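Local coordinates for protein ComZ (Thermus thermophilus, PDB 6QVI) that probably serves as a DNA receptor at the pilus tip during natural competence, carrying a large beta-solenoid domain on a pilin-like module, at residues N131-L135 against S510-G514; A138-G144 against S469-F475; P169-V173 against V214-S220; F180-R185 against Q226-N232; Y186-Y191 against E493-I497. Numbering follows the deposited sequence.

Contact 1. Residues N131-L135 against S510-G514; sequences NSDYL and SLRGG
Tyr134 lays its ring beside the side chain of Arg512, with Tyr134 CE1 3.5 Å from Arg512 CG and the phenol OH over one face of the guanidinium. Both residues take chi1 m, and Ser510 OG lies 3.6 Å from Tyr134 CE1. Beside this pair the two irregular chains run roughly antiparallel, their end-to-end directions 132° apart, with one backbone bridge at Tyr134-Arg512 (CA-CA 4.3 Å). Three hydrogen bonds fix the register: Gly514 N to Ser132 O at 2.8 Å, Gly513 N to Asp133 O at 2.7 Å, and Leu135 N to Leu511 O at 2.8 Å. Asp133 sits at positive phi (54/72). Gly513 packs closely here; a CB would be tight on Asp133 O. Leu135 CB meets Leu511 CB at 4.4 Å, while Ser132 OG bonds to Glu40 of helix 12-40. One loop leaves strand 120-130 and the other enters strand 517-529, neighbours in the pilin-like sheet, so this is the junction of a domain insertion, where the two linker loops of the solenoid run side by side.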
# COMPACT_ATOMS: atom_id res chain seq x y z
N ASN A 131 -7.36 -12.24 -3.04
CA ASN A 131 -7.14 -10.86 -3.46
C ASN A 131 -5.68 -10.41 -3.28
O ASN A 131 -4.88 -11.02 -2.58
CB ASN A 131 -8.08 -9.94 -2.68
CG ASN A 131 -9.52 -9.99 -3.20
OD1 ASN A 131 -9.84 -9.41 -4.23
ND2 ASN A 131 -10.39 -10.74 -2.48
N SER A 132 -5.34 -9.31 -3.95
CA SER A 132 -3.97 -8.81 -3.80
C SER A 132 -3.74 -8.35 -2.38
O SER A 132 -2.69 -8.64 -1.78
CB SER A 132 -3.67 -7.67 -4.78
OG SER A 132 -3.41 -8.17 -6.09
N ASP A 133 -4.73 -7.66 -1.81
CA ASP A 133 -4.64 -7.02 -0.50
C ASP A 133 -3.41 -6.09 -0.44
O ASP A 133 -2.40 -6.36 0.21
CB ASP A 133 -4.64 -8.06 0.62
CG ASP A 133 -4.63 -7.42 2.02
OD1 ASP A 133 -4.94 -6.21 2.12
OD2 ASP A 133 -4.35 -8.14 3.01
N TYR A 134 -3.55 -4.98 -1.16
CA TYR A 134 -2.51 -3.95 -1.16
C TYR A 134 -2.25 -3.53 0.27
O TYR A 134 -3.11 -2.94 0.92
CB TYR A 134 -2.96 -2.77 -2.03
CG TYR A 134 -2.84 -3.00 -3.54
CD1 TYR A 134 -1.59 -3.19 -4.13
CD2 TYR A 134 -3.98 -3.11 -4.36
CE1 TYR A 134 -1.46 -3.40 -5.50
CE2 TYR A 134 -3.86 -3.33 -5.73
CZ TYR A 134 -2.59 -3.49 -6.30
OH TYR A 134 -2.44 -3.71 -7.65
N LEU A 135 -1.03 -3.77 0.74
CA LEU A 135 -0.68 -3.50 2.13
C LEU A 135 -0.78 -2.02 2.44
O LEU A 135 -0.40 -1.16 1.63
CB LEU A 135 0.72 -4.01 2.43
CG LEU A 135 0.81 -5.53 2.30
CD1 LEU A 135 2.09 -6.06 2.90
CD2 LEU A 135 -0.42 -6.17 2.98
N SER A 510 4.36 -0.87 -4.89
CA SER A 510 2.98 -1.14 -4.46
C SER A 510 2.94 -2.57 -3.89
O SER A 510 2.67 -3.54 -4.60
CB SER A 510 1.96 -0.92 -5.62
OG SER A 510 1.75 -2.10 -6.38
N LEU A 511 3.16 -2.67 -2.58
CA LEU A 511 3.32 -3.94 -1.88
C LEU A 511 1.97 -4.64 -1.70
O LEU A 511 1.04 -4.05 -1.13
CB LEU A 511 3.95 -3.68 -0.52
CG LEU A 511 5.25 -2.85 -0.53
CD1 LEU A 511 5.83 -2.57 0.87
CD2 LEU A 511 6.28 -3.63 -1.36
N ARG A 512 1.93 -5.93 -2.07
CA ARG A 512 0.70 -6.72 -2.05
C ARG A 512 0.81 -7.82 -1.00
O ARG A 512 1.86 -8.48 -0.87
CB ARG A 512 0.43 -7.39 -3.41
CG ARG A 512 -0.01 -6.46 -4.54
CD ARG A 512 -0.12 -7.20 -5.89
NE ARG A 512 0.28 -6.33 -7.01
CZ ARG A 512 -0.14 -6.44 -8.27
NH1 ARG A 512 -0.99 -7.41 -8.62
NH2 ARG A 512 0.29 -5.58 -9.20
N GLY A 513 -0.30 -8.05 -0.29
CA GLY A 513 -0.35 -9.13 0.70
C GLY A 513 -0.28 -10.52 0.08
O GLY A 513 0.42 -11.40 0.58
N GLY A 514 -0.98 -10.73 -1.04
CA GLY A 514 -0.93 -12.01 -1.71
C GLY A 514 -1.16 -11.81 -3.19
O GLY A 514 -1.43 -10.69 -3.64

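Contact 2. Residues A138-G144 against S469-F475; sequences AIFAGAG and SVISNQF
Parallel strands 139-141 and 469-472 lie on neighbouring beta-solenoid coils far apart in sequence, axes 4.8 Å apart at closest approach and N-to-C directions 4° apart. Ile139 pairs with Val470, Phe140 with Ile471 and Ala141 with Ser472. The edge of 138-144 is well satisfied: Ala138 O accepts from Val470 N (2.8 Å), Phe140 N gives to Val470 O (2.9 Å), and Phe140 O accepts from Ser472 N (3.1 Å). The backbone of Ile139 and Ala141 faces the other way, bonding to Tyr161 in strand 160-162. Past the strand, Gly142 N is shared weakly between Ser472 O (3.0 Å) and Asn473 O (3.5 Å), and Gly144 N reaches Asn473 O at 3.2 Å, although Gly144 is poorly ordered. The chain turns a corner at Asn473, and Ser472 OG spans it by donating to Gln474 O (2.8 Å). Phe140 and Ile471 share one face, CB to CG1 4.0 Å. On the other, Ile139 (chi1 m, chi2 t) touches Val470 and puts CD1 over the Phe475 ring, 4.0 Å from its centroid.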
# COMPACT_ATOMS: atom_id res chain seq x y z
N ALA A 138 1.76 2.49 8.04
CA ALA A 138 2.55 3.71 8.10
C ALA A 138 4.01 3.40 7.94
O ALA A 138 4.76 4.22 7.38
CB ALA A 138 2.34 4.45 9.42
N ILE A 139 4.44 2.27 8.42
CA ILE A 139 5.82 1.93 8.35
C ILE A 139 6.03 0.52 7.97
O ILE A 139 5.60 -0.34 8.65
CB ILE A 139 6.44 2.01 9.73
CG1 ILE A 139 6.59 3.44 10.16
CG2 ILE A 139 7.80 1.38 9.76
CD1 ILE A 139 7.19 3.54 11.53
N PHE A 140 6.73 0.30 6.89
CA PHE A 140 7.03 -1.03 6.48
C PHE A 140 8.49 -1.17 6.75
O PHE A 140 9.25 -0.45 6.20
CB PHE A 140 6.77 -1.16 5.02
CG PHE A 140 6.97 -2.52 4.51
CD1 PHE A 140 5.92 -3.29 4.18
CD2 PHE A 140 8.21 -3.02 4.37
CE1 PHE A 140 6.09 -4.55 3.71
CE2 PHE A 140 8.41 -4.27 3.89
CZ PHE A 140 7.34 -5.04 3.56
N ALA A 141 8.89 -2.09 7.60
CA ALA A 141 10.29 -2.23 7.92
C ALA A 141 10.91 -3.42 7.30
O ALA A 141 10.29 -4.42 7.15
CB ALA A 141 10.48 -2.29 9.40
N GLY A 142 12.19 -3.33 7.02
CA GLY A 142 12.87 -4.40 6.36
C GLY A 142 13.62 -5.42 7.12
O GLY A 142 13.07 -6.19 7.83
N ALA A 143 14.93 -5.42 6.96
CA ALA A 143 15.73 -6.43 7.60
C ALA A 143 16.75 -6.00 8.60
O ALA A 143 17.44 -6.85 9.09
CB ALA A 143 16.43 -7.25 6.54
N GLY A 144 16.84 -4.70 8.88
CA GLY A 144 17.77 -4.15 9.86
C GLY A 144 19.23 -4.55 9.71
O GLY A 144 19.72 -5.42 10.45
N SER A 469 3.87 7.62 4.29
CA SER A 469 4.27 6.28 4.70
C SER A 469 5.78 6.19 4.57
O SER A 469 6.37 6.86 3.72
CB SER A 469 3.60 5.19 3.83
OG SER A 469 3.64 5.58 2.47
N VAL A 470 6.42 5.33 5.37
CA VAL A 470 7.83 5.09 5.12
C VAL A 470 7.98 3.61 4.92
O VAL A 470 7.40 2.81 5.66
CB VAL A 470 8.76 5.64 6.23
CG1 VAL A 470 8.31 7.03 6.61
CG2 VAL A 470 8.99 4.67 7.45
N ILE A 471 8.62 3.25 3.82
CA ILE A 471 9.19 1.94 3.55
C ILE A 471 10.69 2.08 3.74
O ILE A 471 11.35 2.87 3.04
CB ILE A 471 8.89 1.42 2.13
CG1 ILE A 471 7.38 1.29 1.92
CG2 ILE A 471 9.71 0.17 1.80
CD1 ILE A 471 6.97 1.26 0.47
N SER A 472 11.23 1.35 4.70
CA SER A 472 12.65 1.46 4.90
C SER A 472 13.17 0.23 5.63
O SER A 472 12.43 -0.46 6.34
CB SER A 472 13.00 2.74 5.67
OG SER A 472 12.89 2.52 7.06
N ASN A 473 14.46 0.01 5.50
CA ASN A 473 15.05 -1.18 6.09
C ASN A 473 15.20 -1.02 7.59
O ASN A 473 15.14 -2.03 8.31
CB ASN A 473 16.39 -1.45 5.43
CG ASN A 473 16.91 -2.81 5.76
OD1 ASN A 473 17.58 -3.00 6.78
ND2 ASN A 473 16.54 -3.80 4.94
N GLN A 474 15.31 0.23 8.06
CA GLN A 474 15.39 0.56 9.48
C GLN A 474 14.80 1.94 9.70
O GLN A 474 14.94 2.84 8.87
CB GLN A 474 16.83 0.54 9.99
CG GLN A 474 17.40 -0.80 10.37
CD GLN A 474 18.70 -0.65 11.17
OE1 GLN A 474 19.68 -1.34 10.90
NE2 GLN A 474 18.69 0.25 12.16
N PHE A 475 14.19 2.12 10.85
CA PHE A 475 13.57 3.37 11.25
C PHE A 475 14.26 3.75 12.52
O PHE A 475 14.52 2.91 13.34
CB PHE A 475 12.11 3.15 11.50
CG PHE A 475 11.34 4.37 11.86
CD1 PHE A 475 11.36 4.85 13.12
CD2 PHE A 475 10.55 4.97 10.95
CE1 PHE A 475 10.64 5.94 13.45
CE2 PHE A 475 9.82 6.07 11.28
CZ PHE A 475 9.86 6.55 12.53

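Contact 3. Residues P169-V173 against V214-S220; sequences PDQYV and VQYGKIS
Pro169 begins the first segment with its carbonyl O 3.6 Å from Gly217 CA, close against the turn that precedes strand 218-221. Asp170 points its CA-to-CB bond away; its O lies 3.9 Å from Lys218 CD, and its carboxylate forms a salt bridge with Arg241. Gln171 contributes backbone, its O accepting a weak hydrogen bond from Lys218 N at 3.3 Å. Tyr172 (chi1 m, chi2 91°) swings its ring back across the second chain: Lys218 CB lies over one face, Tyr172 CD2 is 3.8 Å from Ser220 CB, and Tyr172 OH is 3.7 Å from Lys218 CE. Lys218, the most covered residue, sends NZ on to a salt bridge with Asp245. Val173, where the chain turns a corner, donates from N to Lys218 O at 2.9 Å, nearly straight at 172°. Its CG2 comes to 3.8 Å from Tyr216 O and its CG1 to 4.5 Å from Val214 CG1. Gly217 has phi/psi 123/174, angles that call for glycine. This is a corner shared by adjacent solenoid coils: strand 218-221 runs between parallel strands 172-176 and 246-247, while Val173 and Val214 turn inward onto Val162 of strand 160-162.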
# COMPACT_ATOMS: atom_id res chain seq x y z
N PRO A 169 14.15 -16.79 13.27
CA PRO A 169 12.76 -16.47 13.60
C PRO A 169 12.51 -16.47 15.09
O PRO A 169 11.36 -16.54 15.52
CB PRO A 169 11.97 -17.62 12.96
CG PRO A 169 12.94 -18.78 13.08
CD PRO A 169 14.32 -18.21 12.91
N ASP A 170 13.57 -16.35 15.88
CA ASP A 170 13.40 -16.27 17.32
C ASP A 170 13.90 -14.94 17.84
O ASP A 170 14.15 -14.83 19.04
CB ASP A 170 14.16 -17.39 18.02
CG ASP A 170 13.56 -18.73 17.80
OD1 ASP A 170 12.31 -18.77 17.75
OD2 ASP A 170 14.31 -19.73 17.64
N GLN A 171 14.00 -13.93 17.00
CA GLN A 171 14.51 -12.66 17.47
C GLN A 171 13.40 -11.66 17.69
O GLN A 171 12.70 -11.29 16.74
CB GLN A 171 15.55 -12.04 16.54
CG GLN A 171 16.89 -12.75 16.47
CD GLN A 171 17.57 -12.90 17.83
OE1 GLN A 171 16.94 -13.38 18.76
NE2 GLN A 171 18.80 -12.31 18.01
N TYR A 172 13.25 -11.22 18.93
CA TYR A 172 12.42 -10.07 19.22
C TYR A 172 12.78 -8.95 18.25
O TYR A 172 13.89 -8.42 18.25
CB TYR A 172 12.56 -9.65 20.68
CG TYR A 172 12.07 -10.75 21.59
CD1 TYR A 172 12.94 -11.73 22.07
CD2 TYR A 172 10.72 -10.86 21.92
CE1 TYR A 172 12.48 -12.77 22.88
CE2 TYR A 172 10.25 -11.90 22.73
CZ TYR A 172 11.13 -12.84 23.20
OH TYR A 172 10.67 -13.86 24.01
N VAL A 173 11.86 -8.66 17.37
CA VAL A 173 12.07 -7.66 16.33
C VAL A 173 11.45 -6.34 16.73
O VAL A 173 11.65 -5.32 16.05
CB VAL A 173 11.47 -8.30 15.05
CG1 VAL A 173 11.01 -7.28 14.06
CG2 VAL A 173 12.46 -9.29 14.41
N VAL A 214 4.45 -9.19 11.48
CA VAL A 214 5.84 -9.45 11.53
C VAL A 214 6.02 -10.80 10.93
O VAL A 214 5.69 -11.76 11.54
CB VAL A 214 6.34 -9.50 12.94
CG1 VAL A 214 7.70 -10.12 12.97
CG2 VAL A 214 6.37 -8.13 13.52
N GLN A 215 6.56 -10.86 9.74
CA GLN A 215 6.74 -12.12 9.10
C GLN A 215 7.74 -13.05 9.72
O GLN A 215 7.50 -14.22 9.77
CB GLN A 215 7.08 -11.94 7.65
CG GLN A 215 7.65 -13.19 7.06
CD GLN A 215 7.90 -13.08 5.60
OE1 GLN A 215 7.98 -12.00 5.06
NE2 GLN A 215 8.04 -14.20 4.94
N TYR A 216 8.88 -12.55 10.16
CA TYR A 216 9.84 -13.44 10.78
C TYR A 216 10.28 -12.90 12.10
O TYR A 216 10.86 -11.87 12.16
CB TYR A 216 11.09 -13.59 9.93
CG TYR A 216 10.91 -14.34 8.64
CD1 TYR A 216 10.53 -15.65 8.63
CD2 TYR A 216 11.15 -13.73 7.45
CE1 TYR A 216 10.37 -16.32 7.45
CE2 TYR A 216 10.99 -14.40 6.28
CZ TYR A 216 10.60 -15.69 6.29
OH TYR A 216 10.44 -16.34 5.11
N GLY A 217 10.00 -13.62 13.17
CA GLY A 217 10.41 -13.20 14.50
C GLY A 217 9.32 -13.06 15.53
O GLY A 217 8.18 -13.23 15.22
N LYS A 218 9.73 -12.79 16.76
CA LYS A 218 8.85 -12.54 17.89
C LYS A 218 8.80 -11.04 18.20
O LYS A 218 9.49 -10.24 17.58
CB LYS A 218 9.30 -13.35 19.10
CG LYS A 218 9.52 -14.82 18.81
CD LYS A 218 10.43 -15.44 19.83
CE LYS A 218 9.63 -15.79 21.04
NZ LYS A 218 8.82 -17.01 20.74
N ILE A 219 7.93 -10.66 19.14
CA ILE A 219 7.81 -9.29 19.63
C ILE A 219 7.48 -9.35 21.10
O ILE A 219 6.81 -10.28 21.58
CB ILE A 219 6.75 -8.45 18.90
CG1 ILE A 219 5.34 -8.93 19.25
CG2 ILE A 219 6.96 -8.44 17.40
CD1 ILE A 219 4.31 -7.85 19.15
N SER A 220 7.96 -8.35 21.84
CA SER A 220 7.70 -8.21 23.26
C SER A 220 7.00 -6.88 23.48
O SER A 220 7.31 -5.89 22.81
CB SER A 220 8.99 -8.28 24.10
OG SER A 220 8.72 -8.58 25.46

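Contact 4. Residues F180-R185 against Q226-N232; sequences FALYNR and QIGEPNN
Gln226, Asn232 and Tyr183 have the largest buried areas. Gln226 uses both backbone and side chain: its N donates to Phe180 O (3.2 Å), its O accepts from Leu182 N (2.7 Å), and its extended side chain (chi1 and chi2 t) brings OE1 to Tyr183 OH, which donates at 2.9 Å. Gly228 N continues the pattern to Leu182 O at 2.7 Å. These are parallel beta bonds with Ala181 opposite Gln226 and Leu182 opposite Ile227 (CA-CA 4.6 and 4.8 Å), the stacking of one coil of a beta-solenoid on the next; strand 153-157 pairs with the other edge of strand 180-187. Tyr183, chi1 m, has Gln226 CD at its ring edge and Glu229 CD over one face. Asn232 closes the far end after the loop at Pro230, which a Glu229 N to Asn232 O bond (3.1 Å) holds together. Asn232 OD1 takes a weak hydrogen bond from Asn184 ND2 at 3.4 Å, Asn184 being held more firmly by Ala210 and Asp207. Arg185 CG packs 3.3 Å from Asn232 ND2.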
# COMPACT_ATOMS: atom_id res chain seq x y z
N PHE A 180 6.27 3.64 22.64
CA PHE A 180 5.76 3.14 21.37
C PHE A 180 4.24 3.10 21.45
O PHE A 180 3.67 2.48 22.35
CB PHE A 180 6.33 1.74 21.10
CG PHE A 180 5.90 1.11 19.81
CD1 PHE A 180 4.64 0.56 19.65
CD2 PHE A 180 6.80 1.01 18.76
CE1 PHE A 180 4.28 -0.06 18.43
CE2 PHE A 180 6.45 0.41 17.57
CZ PHE A 180 5.18 -0.13 17.41
N ALA A 181 3.58 3.74 20.48
CA ALA A 181 2.13 3.75 20.42
C ALA A 181 1.75 3.62 18.96
O ALA A 181 2.31 4.32 18.10
CB ALA A 181 1.52 5.04 21.00
N LEU A 182 0.74 2.79 18.71
CA LEU A 182 0.28 2.48 17.36
C LEU A 182 -1.23 2.62 17.39
O LEU A 182 -1.92 1.88 18.09
CB LEU A 182 0.72 1.08 16.95
CG LEU A 182 0.68 0.60 15.49
CD1 LEU A 182 1.33 -0.76 15.41
CD2 LEU A 182 -0.76 0.48 15.02
N TYR A 183 -1.74 3.59 16.64
CA TYR A 183 -3.15 3.91 16.65
C TYR A 183 -3.78 3.66 15.29
O TYR A 183 -3.10 3.59 14.26
CB TYR A 183 -3.35 5.37 17.07
CG TYR A 183 -2.77 5.69 18.44
CD1 TYR A 183 -2.61 4.69 19.39
CD2 TYR A 183 -2.36 7.00 18.77
CE1 TYR A 183 -2.09 4.97 20.65
CE2 TYR A 183 -1.83 7.29 20.03
CZ TYR A 183 -1.70 6.26 20.96
OH TYR A 183 -1.19 6.50 22.21
N ASN A 184 -5.11 3.58 15.30
CA ASN A 184 -5.86 3.29 14.08
C ASN A 184 -6.79 4.43 13.72
O ASN A 184 -7.81 4.24 13.04
CB ASN A 184 -6.60 1.96 14.15
CG ASN A 184 -7.23 1.62 12.83
OD1 ASN A 184 -6.55 1.15 11.91
ND2 ASN A 184 -8.53 1.86 12.71
N ARG A 185 -6.46 5.63 14.17
CA ARG A 185 -7.11 6.82 13.66
C ARG A 185 -6.18 8.00 13.86
O ARG A 185 -5.18 7.92 14.58
CB ARG A 185 -8.46 7.01 14.35
CG ARG A 185 -8.37 6.82 15.85
CD ARG A 185 -9.23 7.79 16.62
NE ARG A 185 -8.50 9.04 16.83
CZ ARG A 185 -9.07 10.23 16.83
NH1 ARG A 185 -10.38 10.33 16.63
NH2 ARG A 185 -8.33 11.32 17.03
N GLN A 226 1.21 0.83 23.50
CA GLN A 226 -0.21 0.89 23.15
C GLN A 226 -0.35 0.50 21.68
O GLN A 226 -0.05 1.28 20.76
CB GLN A 226 -0.73 2.28 23.47
CG GLN A 226 -2.22 2.46 23.51
CD GLN A 226 -2.58 3.86 23.97
OE1 GLN A 226 -1.70 4.65 24.34
NE2 GLN A 226 -3.88 4.14 24.05
N ILE A 227 -0.78 -0.73 21.46
CA ILE A 227 -1.09 -1.22 20.12
C ILE A 227 -2.61 -1.14 20.07
O ILE A 227 -3.32 -2.00 20.57
CB ILE A 227 -0.55 -2.62 19.88
CG1 ILE A 227 0.98 -2.59 19.87
CG2 ILE A 227 -1.06 -3.15 18.58
CD1 ILE A 227 1.64 -3.94 20.01
N GLY A 228 -3.11 -0.04 19.52
CA GLY A 228 -4.53 0.19 19.48
C GLY A 228 -5.00 0.77 20.80
O GLY A 228 -4.29 0.77 21.81
N GLU A 229 -6.23 1.27 20.79
CA GLU A 229 -6.88 1.82 21.96
C GLU A 229 -8.12 1.00 22.28
O GLU A 229 -8.71 0.41 21.37
CB GLU A 229 -7.27 3.29 21.73
CG GLU A 229 -6.12 4.27 21.85
CD GLU A 229 -6.48 5.66 21.36
OE1 GLU A 229 -7.08 5.76 20.28
OE2 GLU A 229 -6.19 6.64 22.09
N PRO A 230 -8.53 0.95 23.55
CA PRO A 230 -9.76 0.22 23.89
C PRO A 230 -10.92 0.57 22.98
O PRO A 230 -11.64 -0.33 22.51
CB PRO A 230 -10.01 0.65 25.33
CG PRO A 230 -8.65 0.90 25.88
CD PRO A 230 -7.88 1.49 24.76
N ASN A 231 -11.09 1.86 22.68
CA ASN A 231 -12.13 2.38 21.79
C ASN A 231 -11.88 1.94 20.35
O ASN A 231 -12.58 1.06 19.83
CB ASN A 231 -12.18 3.91 21.92
CG ASN A 231 -13.16 4.59 20.97
OD1 ASN A 231 -13.34 4.19 19.81
ND2 ASN A 231 -13.80 5.67 21.45
N ASN A 232 -10.91 2.54 19.69
CA ASN A 232 -10.59 2.23 18.31
C ASN A 232 -9.28 1.46 18.27
O ASN A 232 -8.21 2.05 18.49
CB ASN A 232 -10.53 3.52 17.49
CG ASN A 232 -10.38 3.26 16.02
OD1 ASN A 232 -10.27 2.11 15.59
ND2 ASN A 232 -10.44 4.33 15.23

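Contact 5. Residues Y186-Y191 against E493-I497; sequences YDLTTY and EVVYI
A very short hydrogen bond, Tyr191 OH to Glu493 OE2 at 2.4 Å, stands out here, and it is the one polar link between two segments whose backbones never pair. The nearest CA atoms, those of Tyr186 and Val495, are 7.3 Å apart, so side chains bridge the gap, one of them reaching the backbone O of Tyr496. Tyr191 takes chi1 m and Glu493 an extended t, t side chain, with OE2 near the plane of the phenol ring at its edge. Tyr191 OH also lies 3.6 Å from Val495 CG2. The other side of the contact is apolar: Tyr186, chi1 p, aims its CA-to-CB bond toward strand 493-496 and receives Val495 CG1 over its ring face, a CH-pi contact 4.0 Å from the centroid. Tyr186 CE1 sits 3.4 Å from Tyr496 O, and Tyr186 CZ is 4.3 Å from Ile497 CG1, while the hydroxyl is bonded to Tyr202 O. Between the two tyrosines the chain leaves strand 186-187 through a 3-10 turn at 188-190, opened by an Asx turn in which Asp187 OD2 accepts from Thr189 N at about 3.0 Å, an oxygen less surely placed. Strand 153-157 pairs in parallel with both 180-187 and 491-496, and its Arg157 touches both tyrosines. Side chains from a strand and the loop after it, reaching a strand that shares neighbour 153-157, fit the curled sheet of a beta-solenoid.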
# COMPACT_ATOMS: atom_id res chain seq x y z
N TYR A 186 -6.52 9.09 13.18
CA TYR A 186 -5.78 10.34 13.26
C TYR A 186 -6.80 11.45 13.00
O TYR A 186 -7.86 11.21 12.43
CB TYR A 186 -4.59 10.43 12.28
CG TYR A 186 -4.98 10.53 10.81
CD1 TYR A 186 -4.73 9.49 9.93
CD2 TYR A 186 -5.58 11.68 10.30
CE1 TYR A 186 -5.10 9.58 8.59
CE2 TYR A 186 -5.95 11.77 8.98
CZ TYR A 186 -5.71 10.73 8.13
OH TYR A 186 -6.08 10.86 6.80
N ASP A 187 -6.47 12.65 13.43
CA ASP A 187 -7.20 13.82 12.96
C ASP A 187 -6.23 14.98 12.82
O ASP A 187 -5.53 15.30 13.78
CB ASP A 187 -8.39 14.11 13.89
CG ASP A 187 -9.00 15.46 13.66
OD1 ASP A 187 -10.07 15.52 12.99
OD2 ASP A 187 -8.40 16.45 14.13
N LEU A 188 -6.22 15.63 11.65
CA LEU A 188 -5.15 16.56 11.29
C LEU A 188 -5.36 17.95 11.85
O LEU A 188 -4.51 18.82 11.62
CB LEU A 188 -5.00 16.71 9.78
N THR A 189 -6.43 18.17 12.59
CA THR A 189 -6.58 19.41 13.34
C THR A 189 -5.57 19.54 14.48
O THR A 189 -5.30 20.66 14.91
CB THR A 189 -8.00 19.45 13.88
OG1 THR A 189 -8.13 18.47 14.92
CG2 THR A 189 -8.97 19.10 12.75
N THR A 190 -5.00 18.43 14.95
CA THR A 190 -4.02 18.46 16.04
C THR A 190 -2.64 18.95 15.62
O THR A 190 -1.77 19.05 16.49
CB THR A 190 -3.89 17.09 16.71
OG1 THR A 190 -3.17 17.24 17.93
CG2 THR A 190 -3.13 16.14 15.84
N TYR A 191 -2.41 19.24 14.34
CA TYR A 191 -1.10 19.64 13.87
C TYR A 191 -1.13 21.07 13.36
O TYR A 191 -2.18 21.57 12.94
CB TYR A 191 -0.60 18.69 12.77
CG TYR A 191 -0.79 17.24 13.12
CD1 TYR A 191 0.09 16.59 13.99
CD2 TYR A 191 -1.84 16.49 12.57
CE1 TYR A 191 -0.08 15.25 14.32
CE2 TYR A 191 -2.01 15.14 12.89
CZ TYR A 191 -1.12 14.54 13.76
OH TYR A 191 -1.27 13.22 14.12
N GLU A 493 6.64 10.89 15.07
CA GLU A 493 5.33 10.34 14.70
C GLU A 493 5.18 10.19 13.19
O GLU A 493 5.65 11.02 12.42
CB GLU A 493 4.20 11.20 15.32
CG GLU A 493 2.85 11.09 14.60
CD GLU A 493 1.70 11.79 15.32
OE1 GLU A 493 1.88 12.30 16.45
OE2 GLU A 493 0.57 11.75 14.79
N VAL A 494 4.51 9.12 12.78
CA VAL A 494 4.23 8.87 11.38
C VAL A 494 2.73 8.71 11.23
O VAL A 494 2.11 7.93 11.97
CB VAL A 494 4.96 7.63 10.81
CG1 VAL A 494 4.71 7.53 9.29
CG2 VAL A 494 6.46 7.64 11.13
N VAL A 495 2.15 9.40 10.26
CA VAL A 495 0.72 9.37 10.08
C VAL A 495 0.43 8.77 8.72
O VAL A 495 0.77 9.36 7.69
CB VAL A 495 0.12 10.77 10.22
CG1 VAL A 495 -1.38 10.75 9.95
CG2 VAL A 495 0.42 11.29 11.63
N TYR A 496 -0.14 7.58 8.72
CA TYR A 496 -0.39 6.92 7.45
C TYR A 496 -1.57 7.58 6.77
O TYR A 496 -2.67 7.63 7.32
CB TYR A 496 -0.61 5.43 7.65
CG TYR A 496 -1.08 4.77 6.39
CD1 TYR A 496 -2.04 3.78 6.43
CD2 TYR A 496 -0.51 5.06 5.16
CE1 TYR A 496 -2.45 3.15 5.29
CE2 TYR A 496 -0.93 4.44 3.99
CZ TYR A 496 -1.90 3.48 4.07
OH TYR A 496 -2.33 2.86 2.92
N ILE A 497 -1.35 8.06 5.55
CA ILE A 497 -2.40 8.62 4.74
C ILE A 497 -2.45 7.83 3.44
O ILE A 497 -1.54 7.92 2.61
CB ILE A 497 -2.17 10.11 4.45
CG1 ILE A 497 -2.17 10.90 5.74
CG2 ILE A 497 -3.23 10.65 3.51
CD1 ILE A 497 -2.09 12.41 5.52

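How the contacts relate
Contacts 2, 4 and 5 are buried, whereas 1 and 3 are only partly so. Contacts 2 and 4 are true parallel pairings of neighbouring coils. Contact 3 marks a corner, with fewer backbone bonds and with charged side chains that find partners outside it. Contact 5 has no backbone pairing and relies mainly on side chains, yet shares strand 180-187 with contact 4 and packs on contact 2, where Phe475 CE2 lies 3.7 Å from Val494 CG2. Contact 1 differs in kind, joining loops at the boundary with the pilin-like domain; even so it touches the solenoid, Leu511 CD1 lying 3.4 Å from Phe140 CD1. Contact 3 touches no other; contact 4's nearest atoms lie about 5 Å away.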